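Local coordinates for colicin-B (Escherichia coli, PDB 1RH1), which forms channels in the cytoplasmic membrane of E. coli and closely related bacteria, depolarising it and dissipating cellular energy, at residues 20-25 and 295-300; 50-55 and 80-85; 394-399 and 430-435; 156-161 and 269-274. All blocks are in the same frame, centred on the assembly; numbering follows the deposited sequence.

How the interactions relate
Interactions 1, 2 and 4 belong to the amino-terminal part of the chain, interaction 3 to the pore-forming part, with its centre about 90 Å from that of interaction 2. Interactions 2 and 4 are nested in the chain loop closed by interaction 1. Interaction 3 is the buried one: two antiparallel helices meet through apolar and aromatic side chains. Interaction 1 also centres on a tryptophan, but sets a strand against a helix and, like interactions 2 and 4, is partly buried. Interaction 2, between two irregular loops, holds by hydrogen bonds and a carboxylate side chain over a tyrosine. Interaction 4 lays a loop on a sheet strand, chiefly through one arginine. The four contacts do not touch one another.

Interaction 1 of 4, residues 20-25 and 295-300; sequences VVWPST and SQRQEA
W22, in the TonB box, lays its indole against Q296, R297 and A300, on one side of the long helix 291-340 that leads to the pore-forming domain. Part of the box, 20-22, forms a strand paired in parallel with strand 260-262 and running nearly antiparallel to the helical segment 295-300 (162°, axes 9.7 Å apart at closest approach). Q296 comes first. Its side chain crosses the indole at about a right angle, with CB 3.9 Å from W22 CZ2 and the amide NE2 near both CZ2 and NE1. Its OE1 turns to T25, but at 3.9 Å from T25 OG1 the two oxygens merely pass each other.

R297 covers one face of the indole. Its CA stands 4.2 Å from the centroid of the W22 five-membered ring as a CH-pi contact, and its CB lies over the centre of the ring system. CG is anti to the backbone N (chi1 -171°), and the extended chain beyond it carries CD past W22 CE3 at 4.2 Å. The guanidinium plane is turned only 1° from the indole plane; its NH2 bonds to T260 O and its NH1 forms a salt bridge with D173. S24 N lies over the opposite face of the indole, toward the rim. One turn on from Q296, A300 meets the pyrrole side, its CB 3.6 Å from W22 CD1.

Interaction 2 of 4, residues 50-55 and 80-85; sequences GDYSPQ and EGDWSG
G50 and G81 meet backbone to backbone, their CA atoms 3.6 Å apart, an approach possible because neither carries a side chain. Two hydrogen bonds tie the loops. G50 N donates to G81 O at 3.0 Å, nearly straight at the hydrogen (167°), although the donor stands above the carbonyl plane. The second runs from a side chain to the backbone: W83 NE1 reaches S53 O at 2.7 Å, bent to 140°, with the oxygen somewhat tilted from the indole plane. W83 CZ2 continues past P54 O.

Both segments are irregular loops of the amino-terminal half, before strands 62-64 and 87-90, and D51 is the centre of an inverse gamma turn between G50 and Y52.

The main packing is between Y52 and D82. D82 CB sits over the centre of the Y52 ring, 3.6 Å from its centroid, in a CH-pi contact, and the carboxylate extends across the same face until OD2 is 3.3 Å from Y52 CD2. At the ring edge E80 O lies in plane, 3.7 Å from Y52 OH. The polar ends have partners in neighbouring loop residues: Y52 OH bonds to E77 OE1, and D82 OD1 accepts from L59 N. A water makes only weak bonds, to S53 N and D82 OD2.

Interaction 3 of 4, residues 394-399 and 430-435; sequences NAWKAF and KSIEGY
W396 leans from helix 386-398 onto S431, I432 and Y435 of helix 420-435. Its CB packs against I432, 3.6 Å from CG1, with I432 CD1 slightly farther off. With CG anti to the carbonyl carbon (chi1 -85°), the indole starts out on the side of the backbone N. Along the pyrrole side, CD1 reaches Y435 CE2 at 3.9 Å, and NE1 comes nearer to the same atom, 3.5 Å from Y435 CE2. These two rings meet rim to rim, neither over the other's face, with their planes 26° apart. One face of the indole receives S431: its CB is 4.0 Å from the centroid of the W396 five-membered ring, a CH-pi contact over the face of that ring, toward the rim of the indole as a whole. Farther along, CZ2 lies 4.0 Å from S431 OG, whose hydrogen bond is to I427 O in its own helix. At the far side of the benzo ring, CZ3 stands over the centre of the F399 ring. Beside the tryptophan, K397 CG touches I432 CD1 at 4.0 Å, where the two side chains cross at about a right angle.

The two helical segments run antiparallel (169°) in the all-helical pore-forming domain. Helices 457-472 and 479-495, which fall within the two predicted transmembrane segments, pack beside the pair: W396 touches A471 and meets F475, in the link between these helices, edge-to-face, S431 touches L468, and Y435 lies on F484, V485 and V488. R428 NH1, from helix 420-435, hydrogen-bonds to both W396 O and F399 O, a further link between the two helices.

Interaction 4 of 4, residues 156-161 and 269-274; sequences SQLPAA and IVRFPE
R271 presses its guanidinium against the backbone of L158, P159 and A160, and this is the tight part of the contact. P159 O lies over a face of the group, 2.9 Å from R271 NH1, a direction from which no hydrogen bond is made; attraction between the positive charge and the carbonyl dipole may still contribute. A160 CA follows at 3.3 Å from R271 NH1, and L158 O at 3.5 Å from R271 NH2. The side chain starts with CG anti to the backbone N (chi1 173°), and a bend at chi3 (-140°) turns NE off the extended line of the chain. Its strand, 266-271, lies within the mixed sheet, parallel to strand 189-201 and antiparallel to strand 281-286, while 156-161 is the loop leading into strand 163-167 of the same sheet. Farther in, the fit between the segments is looser although the residues are buried: L158 CD1 stays 4.5 Å from I269 CG2, and both side chains rest also on V165 and P280. On the solvent side A160 is exposed, its CB directed away and 4.4 Å from R271 NH1, while its carbonyl oxygen bonds to N163 ND2.

Interaction 1 of 4, residues 20-25 and 295-300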
# COMPACT_ATOMS: atom_id res chain seq x y z
N VAL A 20 5.15 -3.79 -4.98
CA VAL A 20 4.70 -4.63 -6.09
C VAL A 20 5.91 -5.39 -6.65
O VAL A 20 7.03 -4.91 -6.51
CB VAL A 20 4.04 -3.78 -7.23
CG1 VAL A 20 3.12 -2.71 -6.62
CG2 VAL A 20 5.05 -3.03 -8.08
N VAL A 21 5.75 -6.56 -7.26
CA VAL A 21 6.91 -7.28 -7.78
C VAL A 21 7.39 -6.85 -9.16
O VAL A 21 6.64 -6.57 -10.09
CB VAL A 21 6.57 -8.78 -7.76
CG1 VAL A 21 7.37 -9.64 -8.73
CG2 VAL A 21 7.00 -9.27 -6.39
N TRP A 22 8.70 -6.73 -9.24
CA TRP A 22 9.32 -6.52 -10.53
C TRP A 22 9.87 -7.91 -10.80
O TRP A 22 10.70 -8.40 -10.03
CB TRP A 22 10.44 -5.49 -10.46
CG TRP A 22 11.14 -5.34 -11.79
CD1 TRP A 22 10.51 -4.78 -12.87
CD2 TRP A 22 12.41 -5.73 -12.07
NE1 TRP A 22 11.37 -4.81 -13.85
CE2 TRP A 22 12.52 -5.37 -13.41
CE3 TRP A 22 13.49 -6.33 -11.41
CZ2 TRP A 22 13.70 -5.59 -14.11
CZ3 TRP A 22 14.67 -6.55 -12.11
CH2 TRP A 22 14.77 -6.18 -13.45
N PRO A 23 9.37 -8.60 -11.85
CA PRO A 23 9.83 -9.93 -12.24
C PRO A 23 11.22 -9.67 -12.78
O PRO A 23 11.36 -8.92 -13.75
CB PRO A 23 8.85 -10.37 -13.27
CG PRO A 23 7.66 -9.45 -13.08
CD PRO A 23 8.34 -8.14 -12.77
N SER A 24 12.22 -10.23 -12.13
CA SER A 24 13.60 -9.94 -12.47
C SER A 24 13.98 -10.21 -13.91
O SER A 24 13.33 -11.00 -14.61
CB SER A 24 14.52 -10.72 -11.55
OG SER A 24 15.87 -10.37 -11.79
N THR A 25 15.04 -9.52 -14.35
CA THR A 25 15.59 -9.60 -15.70
C THR A 25 15.88 -11.05 -16.13
O THR A 25 15.61 -11.40 -17.28
CB THR A 25 16.86 -8.67 -15.70
OG1 THR A 25 17.15 -8.47 -17.08
CG2 THR A 25 18.09 -9.19 -14.94
N SER A 295 16.98 0.65 -16.06
CA SER A 295 15.94 1.40 -16.77
C SER A 295 14.59 0.68 -16.74
O SER A 295 13.54 1.32 -16.56
CB SER A 295 16.35 1.58 -18.20
OG SER A 295 17.64 2.17 -18.25
N GLN A 296 14.59 -0.66 -16.91
CA GLN A 296 13.38 -1.47 -16.83
C GLN A 296 12.68 -1.30 -15.51
O GLN A 296 11.46 -1.10 -15.46
CB GLN A 296 13.64 -2.95 -16.93
CG GLN A 296 13.70 -3.66 -18.26
CD GLN A 296 13.42 -5.14 -18.05
OE1 GLN A 296 14.28 -6.01 -18.20
NE2 GLN A 296 12.17 -5.46 -17.66
N ARG A 297 13.51 -1.41 -14.45
CA ARG A 297 13.05 -1.30 -13.07
C ARG A 297 12.72 0.12 -12.70
O ARG A 297 11.81 0.32 -11.89
CB ARG A 297 14.09 -1.83 -12.08
CG ARG A 297 13.51 -1.92 -10.67
CD ARG A 297 14.43 -2.62 -9.71
NE ARG A 297 13.84 -2.76 -8.39
CZ ARG A 297 14.52 -3.31 -7.38
NH1 ARG A 297 15.77 -3.75 -7.51
NH2 ARG A 297 13.91 -3.42 -6.21
N GLN A 298 13.40 1.12 -13.26
CA GLN A 298 13.07 2.49 -12.93
C GLN A 298 11.72 2.90 -13.49
O GLN A 298 11.05 3.72 -12.86
CB GLN A 298 14.11 3.45 -13.45
CG GLN A 298 13.96 4.79 -12.74
CD GLN A 298 13.94 4.67 -11.22
OE1 GLN A 298 14.97 4.60 -10.54
NE2 GLN A 298 12.72 4.64 -10.67
N GLU A 299 11.27 2.35 -14.63
CA GLU A 299 9.94 2.68 -15.13
C GLU A 299 8.90 1.90 -14.38
O GLU A 299 7.81 2.40 -14.13
CB GLU A 299 9.83 2.39 -16.63
CG GLU A 299 10.84 3.20 -17.47
CD GLU A 299 11.11 4.68 -17.08
OE1 GLU A 299 10.15 5.47 -16.93
OE2 GLU A 299 12.29 5.03 -16.92
N ALA A 300 9.26 0.67 -13.96
CA ALA A 300 8.40 -0.15 -13.13
C ALA A 300 8.11 0.57 -11.81
O ALA A 300 6.99 0.54 -11.28
CB ALA A 300 9.08 -1.48 -12.84

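Interaction 2 of 4, residues 50-55 and 80-85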
# COMPACT_ATOMS: atom_id res chain seq x y z
N GLY A 50 38.91 -31.44 -7.61
CA GLY A 50 40.01 -30.50 -7.34
C GLY A 50 40.61 -30.70 -5.97
O GLY A 50 40.23 -31.61 -5.22
N ASP A 51 41.56 -29.82 -5.66
CA ASP A 51 42.20 -29.83 -4.36
C ASP A 51 41.33 -29.14 -3.31
O ASP A 51 41.53 -27.98 -2.93
CB ASP A 51 43.55 -29.16 -4.53
CG ASP A 51 44.43 -29.18 -3.29
OD1 ASP A 51 44.69 -30.25 -2.73
OD2 ASP A 51 44.88 -28.10 -2.91
N TYR A 52 40.30 -29.87 -2.88
CA TYR A 52 39.30 -29.46 -1.89
C TYR A 52 38.96 -30.56 -0.89
O TYR A 52 39.34 -31.73 -1.05
CB TYR A 52 38.03 -29.05 -2.59
CG TYR A 52 38.28 -27.94 -3.59
CD1 TYR A 52 38.38 -28.26 -4.94
CD2 TYR A 52 38.47 -26.62 -3.16
CE1 TYR A 52 38.68 -27.26 -5.86
CE2 TYR A 52 38.76 -25.62 -4.08
CZ TYR A 52 38.87 -25.95 -5.43
OH TYR A 52 39.20 -24.98 -6.35
N SER A 53 38.21 -30.22 0.15
CA SER A 53 37.86 -31.20 1.16
C SER A 53 36.64 -32.07 0.82
O SER A 53 35.62 -31.57 0.33
CB SER A 53 37.65 -30.47 2.48
OG SER A 53 37.71 -31.40 3.55
N PRO A 54 36.75 -33.39 1.09
CA PRO A 54 35.79 -34.43 0.74
C PRO A 54 34.48 -34.40 1.46
O PRO A 54 33.61 -35.21 1.13
CB PRO A 54 36.49 -35.71 1.00
CG PRO A 54 37.32 -35.32 2.19
CD PRO A 54 37.90 -34.02 1.72
N GLN A 55 34.40 -33.50 2.46
CA GLN A 55 33.22 -33.22 3.26
C GLN A 55 31.99 -33.00 2.45
O GLN A 55 30.89 -33.28 2.91
CB GLN A 55 33.45 -32.01 4.09
CG GLN A 55 34.46 -32.39 5.14
CD GLN A 55 34.85 -31.31 6.14
OE1 GLN A 55 35.85 -31.46 6.86
NE2 GLN A 55 34.09 -30.22 6.22
N GLU A 80 37.25 -25.21 -11.47
CA GLU A 80 38.57 -25.25 -10.87
C GLU A 80 38.61 -26.58 -10.04
O GLU A 80 39.62 -26.95 -9.47
CB GLU A 80 38.68 -23.82 -10.14
CG GLU A 80 39.15 -22.49 -10.95
CD GLU A 80 38.28 -21.27 -11.45
OE1 GLU A 80 37.28 -21.39 -12.12
OE2 GLU A 80 38.60 -20.11 -11.28
N GLY A 81 37.56 -27.43 -10.02
CA GLY A 81 37.56 -28.72 -9.32
C GLY A 81 36.62 -28.92 -8.11
O GLY A 81 36.31 -30.05 -7.73
N ASP A 82 36.12 -27.86 -7.46
CA ASP A 82 35.35 -27.91 -6.22
C ASP A 82 34.02 -28.60 -6.28
O ASP A 82 33.62 -29.11 -7.32
CB ASP A 82 35.22 -26.45 -5.76
CG ASP A 82 34.71 -26.12 -4.36
OD1 ASP A 82 33.86 -25.23 -4.28
OD2 ASP A 82 35.15 -26.71 -3.37
N TRP A 83 33.37 -28.61 -5.11
CA TRP A 83 32.03 -29.14 -4.95
C TRP A 83 31.03 -28.09 -5.34
O TRP A 83 31.32 -26.89 -5.38
CB TRP A 83 31.72 -29.51 -3.52
CG TRP A 83 32.51 -30.68 -2.98
CD1 TRP A 83 33.65 -30.48 -2.26
CD2 TRP A 83 32.20 -31.99 -3.13
NE1 TRP A 83 34.09 -31.67 -1.95
CE2 TRP A 83 33.26 -32.58 -2.46
CE3 TRP A 83 31.23 -32.76 -3.73
CZ2 TRP A 83 33.37 -33.97 -2.37
CZ3 TRP A 83 31.33 -34.15 -3.65
CH2 TRP A 83 32.38 -34.75 -2.97
N SER A 84 29.81 -28.58 -5.57
CA SER A 84 28.71 -27.73 -5.97
C SER A 84 28.30 -26.69 -4.94
O SER A 84 28.31 -26.97 -3.75
CB SER A 84 27.47 -28.55 -6.27
OG SER A 84 27.56 -29.39 -7.41
N GLY A 85 28.00 -25.46 -5.39
CA GLY A 85 27.42 -24.43 -4.55
C GLY A 85 28.24 -23.24 -4.04
O GLY A 85 29.18 -22.66 -4.59
O HOH W 1 36.31 -27.38 -0.24

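Interaction 3 of 4, residues 394-399 and 430-435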
# COMPACT_ATOMS: atom_id res chain seq x y z
N ASN A 394 -38.51 29.76 -6.98
CA ASN A 394 -37.77 31.00 -6.81
C ASN A 394 -36.53 30.93 -5.92
O ASN A 394 -35.57 31.68 -6.09
CB ASN A 394 -38.70 32.04 -6.27
CG ASN A 394 -39.67 32.60 -7.30
OD1 ASN A 394 -40.81 32.90 -6.97
ND2 ASN A 394 -39.26 32.79 -8.55
N ALA A 395 -36.54 30.00 -4.96
CA ALA A 395 -35.39 29.74 -4.12
C ALA A 395 -34.29 29.05 -4.91
O ALA A 395 -33.11 29.33 -4.70
CB ALA A 395 -35.78 28.85 -2.97
N TRP A 396 -34.65 28.15 -5.83
CA TRP A 396 -33.64 27.59 -6.69
C TRP A 396 -33.13 28.60 -7.71
O TRP A 396 -31.93 28.64 -7.97
CB TRP A 396 -34.24 26.38 -7.35
CG TRP A 396 -34.13 25.13 -6.49
CD1 TRP A 396 -35.23 24.50 -6.00
CD2 TRP A 396 -32.95 24.52 -6.15
NE1 TRP A 396 -34.76 23.47 -5.35
CE2 TRP A 396 -33.42 23.44 -5.42
CE3 TRP A 396 -31.58 24.69 -6.35
CZ2 TRP A 396 -32.53 22.52 -4.88
CZ3 TRP A 396 -30.68 23.77 -5.81
CH2 TRP A 396 -31.16 22.69 -5.08
N LYS A 397 -33.95 29.51 -8.26
CA LYS A 397 -33.53 30.54 -9.20
C LYS A 397 -32.47 31.47 -8.66
O LYS A 397 -31.74 32.09 -9.41
CB LYS A 397 -34.67 31.40 -9.60
CG LYS A 397 -35.74 30.65 -10.34
CD LYS A 397 -36.68 31.71 -10.83
CE LYS A 397 -37.20 31.31 -12.19
NZ LYS A 397 -36.12 31.32 -13.16
N ALA A 398 -32.39 31.61 -7.34
CA ALA A 398 -31.41 32.47 -6.71
C ALA A 398 -30.21 31.71 -6.16
O ALA A 398 -29.19 32.30 -5.77
CB ALA A 398 -32.08 33.21 -5.59
N PHE A 399 -30.28 30.37 -6.16
CA PHE A 399 -29.17 29.53 -5.76
C PHE A 399 -27.92 29.88 -6.56
O PHE A 399 -27.97 30.18 -7.74
CB PHE A 399 -29.60 28.10 -5.99
CG PHE A 399 -28.57 27.03 -5.71
CD1 PHE A 399 -28.42 26.55 -4.42
CD2 PHE A 399 -27.79 26.53 -6.75
CE1 PHE A 399 -27.48 25.56 -4.16
CE2 PHE A 399 -26.85 25.53 -6.49
CZ PHE A 399 -26.70 25.05 -5.19
N LYS A 430 -33.02 21.61 -13.18
CA LYS A 430 -33.76 20.37 -13.20
C LYS A 430 -34.51 20.09 -11.90
O LYS A 430 -35.41 19.26 -11.88
CB LYS A 430 -32.77 19.26 -13.54
CG LYS A 430 -32.43 19.44 -15.01
CD LYS A 430 -31.30 18.60 -15.53
CE LYS A 430 -31.19 18.95 -17.00
NZ LYS A 430 -30.31 18.02 -17.69
N SER A 431 -34.19 20.74 -10.77
CA SER A 431 -35.04 20.61 -9.60
C SER A 431 -36.20 21.57 -9.83
O SER A 431 -37.32 21.25 -9.46
CB SER A 431 -34.30 21.01 -8.33
OG SER A 431 -33.34 20.05 -7.94
N ILE A 432 -35.96 22.70 -10.51
CA ILE A 432 -37.00 23.68 -10.81
C ILE A 432 -38.06 23.00 -11.63
O ILE A 432 -39.21 23.00 -11.20
CB ILE A 432 -36.42 24.87 -11.55
CG1 ILE A 432 -35.54 25.67 -10.62
CG2 ILE A 432 -37.54 25.75 -12.02
CD1 ILE A 432 -34.79 26.88 -11.20
N GLU A 433 -37.70 22.39 -12.76
CA GLU A 433 -38.62 21.50 -13.48
C GLU A 433 -38.84 20.32 -12.55
O GLU A 433 -37.91 19.90 -11.86
CB GLU A 433 -37.96 21.07 -14.74
CG GLU A 433 -38.66 20.06 -15.61
CD GLU A 433 -37.92 19.79 -16.92
OE1 GLU A 433 -36.68 19.95 -17.00
OE2 GLU A 433 -38.61 19.43 -17.89
N GLY A 434 -40.01 19.73 -12.44
CA GLY A 434 -40.13 18.74 -11.39
C GLY A 434 -40.93 19.45 -10.33
O GLY A 434 -41.99 18.95 -9.98
N TYR A 435 -40.48 20.60 -9.79
CA TYR A 435 -41.37 21.34 -8.91
C TYR A 435 -42.37 22.00 -9.84
O TYR A 435 -43.56 21.93 -9.58
CB TYR A 435 -40.63 22.41 -8.06
CG TYR A 435 -39.82 21.84 -6.89
CD1 TYR A 435 -40.41 21.06 -5.88
CD2 TYR A 435 -38.45 22.05 -6.84
CE1 TYR A 435 -39.65 20.51 -4.84
CE2 TYR A 435 -37.67 21.51 -5.82
CZ TYR A 435 -38.27 20.74 -4.82
OH TYR A 435 -37.47 20.21 -3.82

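Interaction 4 of 4, residues 156-161 and 269-274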
# COMPACT_ATOMS: atom_id res chain seq x y z
N SER A 156 14.63 -16.65 21.52
CA SER A 156 13.84 -17.60 22.31
C SER A 156 12.34 -17.50 22.07
O SER A 156 11.62 -18.42 22.44
CB SER A 156 14.09 -17.36 23.80
OG SER A 156 15.47 -17.09 24.06
N GLN A 157 11.86 -16.40 21.46
CA GLN A 157 10.46 -16.22 21.10
C GLN A 157 10.18 -16.11 19.61
O GLN A 157 9.05 -15.81 19.20
CB GLN A 157 9.96 -15.00 21.79
CG GLN A 157 9.57 -15.30 23.21
CD GLN A 157 9.35 -14.01 23.98
OE1 GLN A 157 8.55 -13.14 23.61
NE2 GLN A 157 10.12 -13.88 25.06
N LEU A 158 11.20 -16.36 18.78
CA LEU A 158 11.03 -16.44 17.33
C LEU A 158 9.96 -17.46 16.94
O LEU A 158 9.82 -18.46 17.64
CB LEU A 158 12.30 -16.88 16.65
CG LEU A 158 13.41 -15.89 16.60
CD1 LEU A 158 14.61 -16.59 16.01
CD2 LEU A 158 12.98 -14.66 15.82
N PRO A 159 9.20 -17.30 15.86
CA PRO A 159 8.30 -18.34 15.38
C PRO A 159 9.02 -19.61 14.90
O PRO A 159 10.24 -19.65 14.72
CB PRO A 159 7.53 -17.66 14.29
CG PRO A 159 7.92 -16.20 14.32
CD PRO A 159 9.32 -16.23 14.89
N ALA A 160 8.26 -20.68 14.71
CA ALA A 160 8.76 -21.91 14.08
C ALA A 160 9.01 -21.59 12.62
O ALA A 160 8.18 -20.90 12.02
CB ALA A 160 7.73 -23.04 14.09
N ALA A 161 10.09 -22.12 12.03
CA ALA A 161 10.41 -21.83 10.63
C ALA A 161 9.23 -21.97 9.68
O ALA A 161 8.28 -22.70 9.91
CB ALA A 161 11.51 -22.71 10.14
N ILE A 269 15.41 -14.67 8.31
CA ILE A 269 16.10 -14.81 9.57
C ILE A 269 16.35 -16.29 9.67
O ILE A 269 15.45 -17.12 9.76
CB ILE A 269 15.23 -14.27 10.72
CG1 ILE A 269 15.33 -12.76 10.74
CG2 ILE A 269 15.71 -14.80 12.06
CD1 ILE A 269 14.50 -12.13 11.84
N VAL A 270 17.64 -16.58 9.57
CA VAL A 270 18.12 -17.95 9.64
C VAL A 270 18.24 -18.29 11.10
O VAL A 270 18.97 -17.64 11.85
CB VAL A 270 19.48 -18.07 8.96
CG1 VAL A 270 19.92 -19.50 9.07
CG2 VAL A 270 19.42 -17.71 7.49
N ARG A 271 17.48 -19.32 11.46
CA ARG A 271 17.42 -19.89 12.81
C ARG A 271 18.24 -21.19 12.89
O ARG A 271 17.96 -22.16 12.19
CB ARG A 271 15.95 -20.11 13.10
CG ARG A 271 15.60 -20.84 14.37
CD ARG A 271 14.10 -21.02 14.44
NE ARG A 271 13.73 -20.80 15.81
CZ ARG A 271 12.59 -21.24 16.32
NH1 ARG A 271 11.72 -21.94 15.58
NH2 ARG A 271 12.31 -20.98 17.61
N PHE A 272 19.27 -21.28 13.74
CA PHE A 272 20.10 -22.47 13.79
C PHE A 272 19.53 -23.64 14.61
O PHE A 272 18.49 -23.46 15.24
CB PHE A 272 21.46 -22.01 14.29
CG PHE A 272 22.15 -21.21 13.20
CD1 PHE A 272 22.95 -21.87 12.27
CD2 PHE A 272 21.99 -19.82 13.12
CE1 PHE A 272 23.58 -21.13 11.26
CE2 PHE A 272 22.62 -19.10 12.11
CZ PHE A 272 23.41 -19.75 11.18
N PRO A 273 20.08 -24.87 14.62
CA PRO A 273 19.44 -26.03 15.22
C PRO A 273 19.36 -26.08 16.73
O PRO A 273 20.06 -25.38 17.46
CB PRO A 273 20.19 -27.21 14.65
CG PRO A 273 20.64 -26.74 13.31
CD PRO A 273 21.11 -25.36 13.69
N GLU A 274 18.45 -27.01 17.07
CA GLU A 274 18.11 -27.53 18.39
C GLU A 274 18.96 -27.10 19.56
O GLU A 274 18.44 -26.41 20.43
CB GLU A 274 18.09 -29.11 18.41
CG GLU A 274 19.38 -29.93 18.10
CD GLU A 274 19.47 -31.32 18.76
OE1 GLU A 274 18.96 -32.28 18.17
OE2 GLU A 274 20.06 -31.44 19.84